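Local coordinates for major royal jelly protein 1 (Apis mellifera, PDB 5YYL) that is the most abundant protein of royal jelly, probably nourishing bee larvae as a source of essential amino acids, and binds sterol, at residues K114-K126 against V137-C150. Residues are numbered along the deposited sequence; the frame is centred on the assembly and turned at random.
Sequences KYDDCSGIVSASK and VLDSGLVNNTQPMC. With NAG (2-acetamido-2-deoxy-beta-D-glucopyranose), chain E.
Asp-139 OD2 accepts two backbone N-H groups, from Ser-123 N at 2.7 Å across the contact and from Gly-141 N at 3.1 Å within its own loop; the two donors come from opposite faces of the carboxylate plane. The second bond closes an Asx turn at the end of strand 134-139, which pairs with 124-129 as a beta hairpin at one side of a four-stranded antiparallel propeller blade. OD1 takes Val-122 N at 3.1 Å. That bond is nearly straight at the hydrogen, but the donor sits 47° out of the carboxylate plane. With CG anti to the backbone N (chi1 176°), the acid lies against the peptides entering strand 124-129; a salt bridge from Lys-153 to OD1 should favour the ionised form.

Three backbone bonds continue the pairing beyond the carboxylate: Ser-140 N to Ser-123 O, Ser-125 N to Leu-138 O at 2.8 Å, and Leu-138 N to Lys-126 O. Ala-124 and Asp-139 form a non-hydrogen-bonded antiparallel pair, beside which Ala-124 CB meets Val-137 CG1 at 3.7 Å. An ST turn follows, Ser-140 OG accepting Leu-142 N.

Val-122 turns its two methyls to different neighbours: CG1 lies toward Leu-142 O and Val-143 CG2, and CG2 against Cys-150 SG. That sulfur is bonded to Cys-118 SG, tying the two loops covalently, although Cys-118 is poorly ordered. Farther out, Met-149 crosses Tyr-115 at about a right angle, a Met-aromatic contact with SD 4.7 Å from the ring centroid and oblique to it. On the glycan side, Asn-144 ND2 carries the N-linked sugar, whose acetamide methyl C8 rests 3.8 Å from Val-143 CG1.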
# COMPACT_ATOMS: atom_id res chain seq x y z
N LYS A 114 -12.53 -37.58 -25.43
CA LYS A 114 -12.88 -38.59 -26.45
C LYS A 114 -12.43 -39.99 -26.06
O LYS A 114 -11.29 -40.19 -25.63
CB LYS A 114 -12.24 -38.24 -27.81
N TYR A 115 -13.35 -40.95 -26.21
CA TYR A 115 -13.08 -42.36 -25.91
C TYR A 115 -13.68 -43.32 -26.97
O TYR A 115 -13.69 -44.54 -26.73
CB TYR A 115 -13.54 -42.72 -24.47
CG TYR A 115 -15.05 -42.80 -24.28
CD1 TYR A 115 -15.67 -44.01 -23.96
CD2 TYR A 115 -15.86 -41.67 -24.42
CE1 TYR A 115 -17.05 -44.09 -23.79
CE2 TYR A 115 -17.23 -41.74 -24.25
CZ TYR A 115 -17.83 -42.95 -23.95
OH TYR A 115 -19.19 -43.02 -23.76
N ASP A 116 -14.22 -42.79 -28.08
CA ASP A 116 -14.51 -43.60 -29.28
C ASP A 116 -13.18 -44.22 -29.70
O ASP A 116 -13.03 -45.45 -29.70
CB ASP A 116 -15.12 -42.76 -30.41
N ASP A 117 -12.22 -43.33 -30.00
CA ASP A 117 -10.79 -43.68 -30.20
C ASP A 117 -10.19 -44.61 -29.11
O ASP A 117 -9.37 -45.48 -29.44
CB ASP A 117 -9.94 -42.40 -30.29
N CYS A 118 -10.60 -44.41 -27.85
CA CYS A 118 -10.13 -45.15 -26.68
C CYS A 118 -8.70 -44.65 -26.40
O CYS A 118 -7.84 -45.42 -25.98
CB CYS A 118 -10.21 -46.67 -26.92
SG CYS A 118 -9.77 -47.76 -25.56
N SER A 119 -8.46 -43.36 -26.64
CA SER A 119 -7.11 -42.80 -26.70
C SER A 119 -6.71 -42.26 -25.34
O SER A 119 -5.61 -42.55 -24.84
N GLY A 120 -7.60 -41.44 -24.78
CA GLY A 120 -7.39 -40.79 -23.49
C GLY A 120 -8.69 -40.64 -22.70
O GLY A 120 -9.72 -40.28 -23.25
N ILE A 121 -8.60 -40.96 -21.42
CA ILE A 121 -9.64 -40.81 -20.36
C ILE A 121 -11.09 -41.21 -20.70
O ILE A 121 -11.86 -40.45 -21.29
CB ILE A 121 -9.58 -39.44 -19.63
CG1 ILE A 121 -8.11 -38.99 -19.45
CG2 ILE A 121 -10.30 -39.53 -18.28
CD1 ILE A 121 -7.87 -37.90 -18.44
N VAL A 122 -11.44 -42.41 -20.26
CA VAL A 122 -12.79 -42.94 -20.36
C VAL A 122 -13.58 -42.46 -19.16
O VAL A 122 -14.61 -41.83 -19.33
CB VAL A 122 -12.82 -44.49 -20.41
CG1 VAL A 122 -14.25 -45.03 -20.51
CG2 VAL A 122 -11.96 -44.99 -21.56
N SER A 123 -13.13 -42.80 -17.96
CA SER A 123 -13.84 -42.44 -16.72
C SER A 123 -12.86 -42.14 -15.57
O SER A 123 -12.40 -43.06 -14.88
CB SER A 123 -14.80 -43.56 -16.32
OG SER A 123 -15.58 -43.14 -15.22
N ALA A 124 -12.55 -40.85 -15.40
CA ALA A 124 -11.73 -40.36 -14.29
C ALA A 124 -12.44 -40.64 -12.97
O ALA A 124 -13.30 -39.89 -12.52
CB ALA A 124 -11.44 -38.88 -14.44
N SER A 125 -12.11 -41.78 -12.37
CA SER A 125 -12.75 -42.25 -11.17
C SER A 125 -12.32 -41.41 -9.96
O SER A 125 -13.16 -41.01 -9.16
CB SER A 125 -12.40 -43.72 -10.96
OG SER A 125 -13.13 -44.28 -9.89
N LYS A 126 -11.02 -41.13 -9.86
CA LYS A 126 -10.43 -40.44 -8.71
C LYS A 126 -9.23 -39.58 -9.12
O LYS A 126 -8.59 -39.86 -10.12
CB LYS A 126 -9.99 -41.47 -7.67
CG LYS A 126 -10.69 -41.37 -6.32
CD LYS A 126 -12.15 -41.80 -6.39
CE LYS A 126 -12.92 -41.31 -5.15
NZ LYS A 126 -14.39 -41.37 -5.38
N VAL A 137 -4.43 -39.08 -12.20
CA VAL A 137 -5.81 -39.46 -12.55
C VAL A 137 -5.96 -40.97 -12.68
O VAL A 137 -5.21 -41.61 -13.41
CB VAL A 137 -6.27 -38.84 -13.88
CG1 VAL A 137 -7.74 -39.17 -14.15
CG2 VAL A 137 -6.05 -37.33 -13.85
N LEU A 138 -6.94 -41.53 -11.97
CA LEU A 138 -7.29 -42.95 -12.06
C LEU A 138 -8.44 -43.10 -13.04
O LEU A 138 -9.59 -42.90 -12.66
CB LEU A 138 -7.65 -43.54 -10.67
CG LEU A 138 -8.07 -45.03 -10.63
CD1 LEU A 138 -6.92 -45.96 -10.97
CD2 LEU A 138 -8.64 -45.42 -9.29
N ASP A 139 -8.12 -43.43 -14.29
CA ASP A 139 -9.12 -43.80 -15.30
C ASP A 139 -9.42 -45.28 -15.14
O ASP A 139 -8.53 -46.11 -15.28
CB ASP A 139 -8.60 -43.50 -16.72
CG ASP A 139 -9.57 -43.96 -17.84
OD1 ASP A 139 -9.10 -44.09 -18.99
OD2 ASP A 139 -10.79 -44.15 -17.58
N SER A 140 -10.68 -45.60 -14.84
CA SER A 140 -11.08 -46.99 -14.61
C SER A 140 -11.21 -47.76 -15.93
O SER A 140 -10.88 -48.95 -16.01
CB SER A 140 -12.40 -47.04 -13.84
OG SER A 140 -13.44 -46.40 -14.54
N GLY A 141 -11.67 -47.06 -16.97
CA GLY A 141 -12.00 -47.68 -18.25
C GLY A 141 -13.45 -48.16 -18.31
O GLY A 141 -13.86 -48.70 -19.33
N LEU A 142 -14.22 -47.93 -17.25
CA LEU A 142 -15.57 -48.43 -17.19
C LEU A 142 -16.54 -47.48 -17.89
O LEU A 142 -16.31 -46.27 -17.93
CB LEU A 142 -16.02 -48.67 -15.74
CG LEU A 142 -15.58 -50.00 -15.11
CD1 LEU A 142 -14.16 -50.41 -15.49
CD2 LEU A 142 -15.73 -49.88 -13.61
N VAL A 143 -17.60 -48.06 -18.45
CA VAL A 143 -18.74 -47.32 -18.95
C VAL A 143 -19.96 -47.79 -18.16
O VAL A 143 -20.06 -48.97 -17.84
CB VAL A 143 -18.94 -47.55 -20.46
CG1 VAL A 143 -20.14 -46.76 -20.96
CG2 VAL A 143 -17.68 -47.16 -21.23
N ASN A 144 -20.84 -46.85 -17.81
CA ASN A 144 -21.97 -47.13 -16.89
C ASN A 144 -21.51 -47.73 -15.55
O ASN A 144 -22.27 -48.44 -14.89
CB ASN A 144 -23.01 -48.06 -17.53
CG ASN A 144 -23.49 -47.58 -18.90
OD1 ASN A 144 -22.90 -46.69 -19.50
ND2 ASN A 144 -24.53 -48.22 -19.41
N ASN A 145 -20.26 -47.43 -15.16
CA ASN A 145 -19.61 -47.98 -13.96
C ASN A 145 -19.48 -49.52 -13.90
O ASN A 145 -19.31 -50.09 -12.81
CB ASN A 145 -20.31 -47.43 -12.68
CG ASN A 145 -19.34 -47.15 -11.53
OD1 ASN A 145 -18.23 -46.62 -11.71
ND2 ASN A 145 -19.78 -47.49 -10.33
N THR A 146 -19.56 -50.20 -15.06
CA THR A 146 -19.55 -51.68 -15.13
C THR A 146 -18.81 -52.24 -16.36
O THR A 146 -17.81 -52.93 -16.21
CB THR A 146 -20.97 -52.29 -15.08
OG1 THR A 146 -21.79 -51.68 -16.08
CG2 THR A 146 -21.62 -52.06 -13.72
N GLN A 147 -19.30 -51.94 -17.57
CA GLN A 147 -18.75 -52.53 -18.81
C GLN A 147 -17.37 -51.94 -19.17
O GLN A 147 -17.28 -50.78 -19.54
CB GLN A 147 -19.73 -52.32 -19.98
N PRO A 148 -16.29 -52.76 -19.10
CA PRO A 148 -14.93 -52.22 -19.30
C PRO A 148 -14.53 -51.98 -20.76
O PRO A 148 -13.75 -52.74 -21.33
CB PRO A 148 -14.04 -53.29 -18.64
CG PRO A 148 -14.79 -54.56 -18.82
CD PRO A 148 -16.25 -54.20 -18.79
N MET A 149 -15.03 -50.89 -21.35
CA MET A 149 -14.79 -50.56 -22.76
C MET A 149 -13.31 -50.47 -23.14
O MET A 149 -12.93 -50.89 -24.23
CB MET A 149 -15.51 -49.26 -23.14
CG MET A 149 -15.84 -49.17 -24.62
SD MET A 149 -16.07 -47.46 -25.16
CE MET A 149 -17.86 -47.35 -25.31
N CYS A 150 -12.49 -49.92 -22.25
CA CYS A 150 -11.04 -49.86 -22.44
C CYS A 150 -10.35 -50.32 -21.16
O CYS A 150 -10.99 -50.43 -20.09
CB CYS A 150 -10.58 -48.44 -22.76
SG CYS A 150 -11.30 -47.64 -24.22
C1 NAG E . -25.16 -47.97 -20.68
C2 NAG E . -24.81 -49.00 -21.78
C3 NAG E . -25.65 -48.74 -23.03
C4 NAG E . -27.16 -48.67 -22.76
C5 NAG E . -27.38 -47.70 -21.59
C6 NAG E . -28.81 -47.62 -21.05
C7 NAG E . -22.67 -50.11 -22.39
C8 NAG E . -21.25 -49.91 -22.83
N2 NAG E . -23.40 -48.99 -22.18
O3 NAG E . -25.41 -49.75 -24.01
O4 NAG E . -27.77 -48.24 -24.00
O5 NAG E . -26.57 -48.07 -20.47
O6 NAG E . -29.29 -48.92 -20.71
O7 NAG E . -23.11 -51.23 -22.25